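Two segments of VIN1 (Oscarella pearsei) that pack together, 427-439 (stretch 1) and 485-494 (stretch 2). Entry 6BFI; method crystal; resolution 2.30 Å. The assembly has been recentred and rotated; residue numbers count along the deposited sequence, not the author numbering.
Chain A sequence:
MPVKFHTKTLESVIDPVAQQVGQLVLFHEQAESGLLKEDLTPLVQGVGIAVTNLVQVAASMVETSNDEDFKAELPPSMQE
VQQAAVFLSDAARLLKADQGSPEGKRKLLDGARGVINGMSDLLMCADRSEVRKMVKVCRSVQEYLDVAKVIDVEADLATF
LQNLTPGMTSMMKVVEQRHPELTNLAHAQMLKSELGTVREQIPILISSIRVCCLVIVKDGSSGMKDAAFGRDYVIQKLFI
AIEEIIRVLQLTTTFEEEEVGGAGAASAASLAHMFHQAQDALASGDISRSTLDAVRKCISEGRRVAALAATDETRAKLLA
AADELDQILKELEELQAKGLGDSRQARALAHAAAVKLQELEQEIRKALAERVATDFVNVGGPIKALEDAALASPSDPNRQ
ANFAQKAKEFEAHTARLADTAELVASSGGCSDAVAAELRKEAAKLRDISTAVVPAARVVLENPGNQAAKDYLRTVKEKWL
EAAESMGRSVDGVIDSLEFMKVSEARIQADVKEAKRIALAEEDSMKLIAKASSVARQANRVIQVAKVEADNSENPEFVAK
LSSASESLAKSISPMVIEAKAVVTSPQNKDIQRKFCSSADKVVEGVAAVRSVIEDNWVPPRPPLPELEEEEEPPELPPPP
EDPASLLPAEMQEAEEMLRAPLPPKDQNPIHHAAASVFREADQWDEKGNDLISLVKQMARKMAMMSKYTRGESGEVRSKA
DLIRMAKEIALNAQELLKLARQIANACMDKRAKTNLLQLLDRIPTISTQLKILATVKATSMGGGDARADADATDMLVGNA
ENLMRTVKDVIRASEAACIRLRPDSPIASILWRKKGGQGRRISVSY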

# COMPACT_ATOMS: atom_id res chain seq x y z
N SER A 427 -4.97 5.43 12.82
CA SER A 427 -5.13 6.83 13.21
C SER A 427 -3.89 7.68 12.94
O SER A 427 -3.83 8.82 13.42
CB SER A 427 -5.49 6.93 14.69
OG SER A 427 -6.67 6.21 14.99
N GLY A 428 -2.92 7.19 12.18
CA GLY A 428 -1.70 7.93 11.96
C GLY A 428 -1.68 8.82 10.75
O GLY A 428 -0.63 9.39 10.43
N GLY A 429 -2.80 8.96 10.05
CA GLY A 429 -2.83 9.78 8.86
C GLY A 429 -2.00 9.27 7.71
O GLY A 429 -1.58 10.06 6.87
N CYS A 430 -1.74 7.97 7.66
CA CYS A 430 -0.96 7.39 6.57
C CYS A 430 -1.87 6.99 5.42
O CYS A 430 -3.08 6.79 5.59
CB CYS A 430 -0.16 6.18 7.06
SG CYS A 430 -1.16 4.90 7.86
N SER A 431 -1.28 6.89 4.23
CA SER A 431 -2.04 6.46 3.06
C SER A 431 -2.50 5.01 3.23
O SER A 431 -2.03 4.27 4.10
CB SER A 431 -1.20 6.59 1.79
OG SER A 431 -0.14 5.65 1.78
N ASP A 432 -3.45 4.62 2.37
CA ASP A 432 -4.03 3.28 2.46
C ASP A 432 -2.99 2.20 2.18
O ASP A 432 -3.08 1.10 2.74
CB ASP A 432 -5.20 3.16 1.49
CG ASP A 432 -6.29 4.18 1.77
OD1 ASP A 432 -6.65 4.36 2.95
OD2 ASP A 432 -6.79 4.79 0.80
N ALA A 433 -2.02 2.49 1.32
CA ALA A 433 -0.99 1.50 1.00
C ALA A 433 -0.08 1.25 2.20
O ALA A 433 0.15 0.10 2.59
CB ALA A 433 -0.19 1.95 -0.22
N VAL A 434 0.44 2.33 2.79
CA VAL A 434 1.26 2.21 3.99
C VAL A 434 0.48 1.55 5.12
O VAL A 434 1.04 0.78 5.91
CB VAL A 434 1.80 3.59 4.41
CG1 VAL A 434 2.75 3.47 5.59
CG2 VAL A 434 2.50 4.27 3.23
N ALA A 435 -0.83 1.83 5.21
CA ALA A 435 -1.64 1.20 6.24
C ALA A 435 -1.75 -0.30 6.02
O ALA A 435 -1.56 -1.09 6.96
CB ALA A 435 -3.03 1.84 6.28
N ALA A 436 -2.05 -0.72 4.79
CA ALA A 436 -2.14 -2.14 4.49
C ALA A 436 -0.81 -2.84 4.75
O ALA A 436 -0.78 -3.95 5.29
CB ALA A 436 -2.58 -2.36 3.04
N GLU A 437 0.31 -2.20 4.38
CA GLU A 437 1.61 -2.81 4.61
C GLU A 437 1.90 -2.95 6.10
O GLU A 437 2.38 -3.99 6.55
CB GLU A 437 2.70 -1.98 3.92
CG GLU A 437 4.11 -2.51 4.13
CD GLU A 437 5.13 -1.78 3.29
OE1 GLU A 437 4.73 -0.88 2.52
OE2 GLU A 437 6.33 -2.10 3.39
N LEU A 438 1.60 -1.90 6.88
CA LEU A 438 1.79 -1.98 8.32
C LEU A 438 0.98 -3.12 8.92
O LEU A 438 1.49 -3.92 9.71
CB LEU A 438 1.39 -0.65 8.97
CG LEU A 438 2.50 0.10 9.71
CD1 LEU A 438 1.94 1.35 10.37
CD2 LEU A 438 3.16 -0.81 10.73
N ARG A 439 -0.30 -3.22 8.54
CA ARG A 439 -1.14 -4.29 9.07
C ARG A 439 -0.59 -5.66 8.68
O ARG A 439 -0.64 -6.61 9.48
CB ARG A 439 -2.58 -4.13 8.58
CG ARG A 439 -3.25 -2.85 9.05
CD ARG A 439 -4.75 -2.89 8.79
NE ARG A 439 -5.45 -1.77 9.41
CZ ARG A 439 -5.88 -0.70 8.76
NH1 ARG A 439 -5.68 -0.59 7.45
NH2 ARG A 439 -6.51 0.27 9.41
N SER A 485 11.47 -4.41 11.36
CA SER A 485 10.91 -3.81 10.15
C SER A 485 9.57 -3.15 10.43
O SER A 485 9.31 -2.02 9.97
CB SER A 485 10.77 -4.87 9.05
OG SER A 485 9.80 -5.83 9.41
N MET A 486 8.70 -3.83 11.19
CA MET A 486 7.45 -3.20 11.61
C MET A 486 7.71 -1.91 12.37
O MET A 486 6.98 -0.92 12.21
CB MET A 486 6.63 -4.17 12.46
CG MET A 486 5.17 -3.77 12.61
SD MET A 486 4.31 -4.71 13.89
CE MET A 486 5.05 -3.99 15.36
N GLY A 487 8.76 -1.90 13.20
CA GLY A 487 9.13 -0.68 13.90
C GLY A 487 9.57 0.42 12.95
O GLY A 487 9.30 1.60 13.19
N ARG A 488 10.27 0.05 11.87
CA ARG A 488 10.65 1.04 10.87
C ARG A 488 9.42 1.65 10.20
O ARG A 488 9.37 2.86 9.96
CB ARG A 488 11.56 0.42 9.82
CG ARG A 488 13.05 0.57 10.11
CD ARG A 488 13.87 0.34 8.85
NE ARG A 488 13.52 -0.92 8.19
CZ ARG A 488 14.10 -2.08 8.45
NH1 ARG A 488 15.06 -2.16 9.36
NH2 ARG A 488 13.72 -3.18 7.80
N SER A 489 8.42 0.83 9.88
CA SER A 489 7.20 1.37 9.29
C SER A 489 6.48 2.29 10.27
O SER A 489 6.03 3.39 9.90
CB SER A 489 6.28 0.24 8.84
OG SER A 489 6.91 -0.58 7.87
N VAL A 490 6.36 1.86 11.53
CA VAL A 490 5.71 2.68 12.54
C VAL A 490 6.41 4.03 12.68
O VAL A 490 5.76 5.09 12.70
CB VAL A 490 5.65 1.93 13.88
CG1 VAL A 490 5.33 2.88 15.01
CG2 VAL A 490 4.61 0.83 13.82
N ASP A 491 7.74 4.01 12.76
CA ASP A 491 8.49 5.27 12.81
C ASP A 491 8.30 6.09 11.55
O ASP A 491 8.34 7.32 11.60
CB ASP A 491 9.97 4.99 13.05
CG ASP A 491 10.24 4.33 14.39
OD1 ASP A 491 9.36 4.38 15.27
OD2 ASP A 491 11.34 3.75 14.56
N GLY A 492 8.08 5.43 10.41
CA GLY A 492 7.84 6.17 9.18
C GLY A 492 6.53 6.92 9.19
O GLY A 492 6.43 8.04 8.67
N VAL A 493 5.49 6.32 9.78
CA VAL A 493 4.19 6.99 9.83
C VAL A 493 4.17 8.07 10.91
O VAL A 493 3.65 9.17 10.69
CB VAL A 493 3.07 5.96 10.04
CG1 VAL A 493 1.74 6.67 10.24
CG2 VAL A 493 3.00 5.01 8.87
N ILE A 494 4.74 7.77 12.08
CA ILE A 494 4.61 8.65 13.24
C ILE A 494 5.25 10.00 12.97
O ILE A 494 6.28 10.11 12.30
CB ILE A 494 5.21 7.96 14.47
CG1 ILE A 494 4.18 7.03 15.11
CG2 ILE A 494 5.74 8.97 15.48
CD1 ILE A 494 2.89 7.72 15.47

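No hydrogen bond crosses between the two stretches; the contact rests on apolar packing, and 342 Å² of surface, summed over both sides, is buried in it. The helix of stretch 1 (432-439) and that of stretch 2 (485-493) run roughly antiparallel, with 151° between their N-to-C directions and a closest axial approach of 10.1 Å. Antiparallel order appears in the register as well: the CA of Cys 430 lies 6.1 Å from the CA of Val 493, and the CA of Leu 438 lies 6.4 Å from the CA of Ser 489.

Along stretch 1, the contact begins in the loop before the helix. Gly 428 meets Val 493 through its backbone, its O standing 3.6 Å from Val 493 CG1. Here the absence of a side chain matters: an ideal CB on Gly 428 would point toward stretch 2 and come within 2.8 Å of Val 493 CG1, a clash. Gly 429 makes no contact, and its glycine character has a different basis, since its phi of 66° is positive and favours that residue type.

Cys 430 turns its CA-to-CB bond toward stretch 2, and its CB packs 3.7 Å from Val 493 CG1. Its small, largely apolar side chain suits this buried position. Ser 431, the N-cap residue, leads into the helix and stays out of the interface, its side chain out of reach of stretch 2. Its backbone O accepts the hydrogen bond from Ala 435 N at 2.9 Å, which starts the helical pattern within the stretch.

Val 434, in the first turn of the helix, again points toward the partner. In its t rotamer, it places CG1 3.6 Å from Val 493 CG2. In Val 493, also t, CG1 packs on Gly 428 O, CG2 reaches Val 434 CG1, and both methyls lie beside Cys 430 CB. This branched residue has 96 Å² covered by stretch 1, the largest value in either stretch. Ala 435, by contrast, points away and contributes nothing directly.

Leu 438, one turn beyond Val 434, acts as a knob. Its CA-to-CB bond points sideways, but the end of its side chain comes nearer and sits in a hole formed by Met 486, Ser 489, Val 490 and Val 493. Leu 438 CD2 approaches Met 486 CG at 4.0 Å, Ser 489 CB at 3.8 Å and Val 490 CG2 at 3.8 Å, while CD1 lies 4.1 Å from Val 493 CG2. Chi1 is -118°, between the standard wells, and chi2 is t. Leu 438 has 89 Å² covered by stretch 2, the most of any residue in stretch 1. Ser 489 suits the floor of this hole: its CA-to-CB bond points toward stretch 1, and its short side chain presents CB to the leucine methyl, while its OG is hydrogen-bonded to a residue just beyond the stretches. Arg 439 ends the segment pointing away.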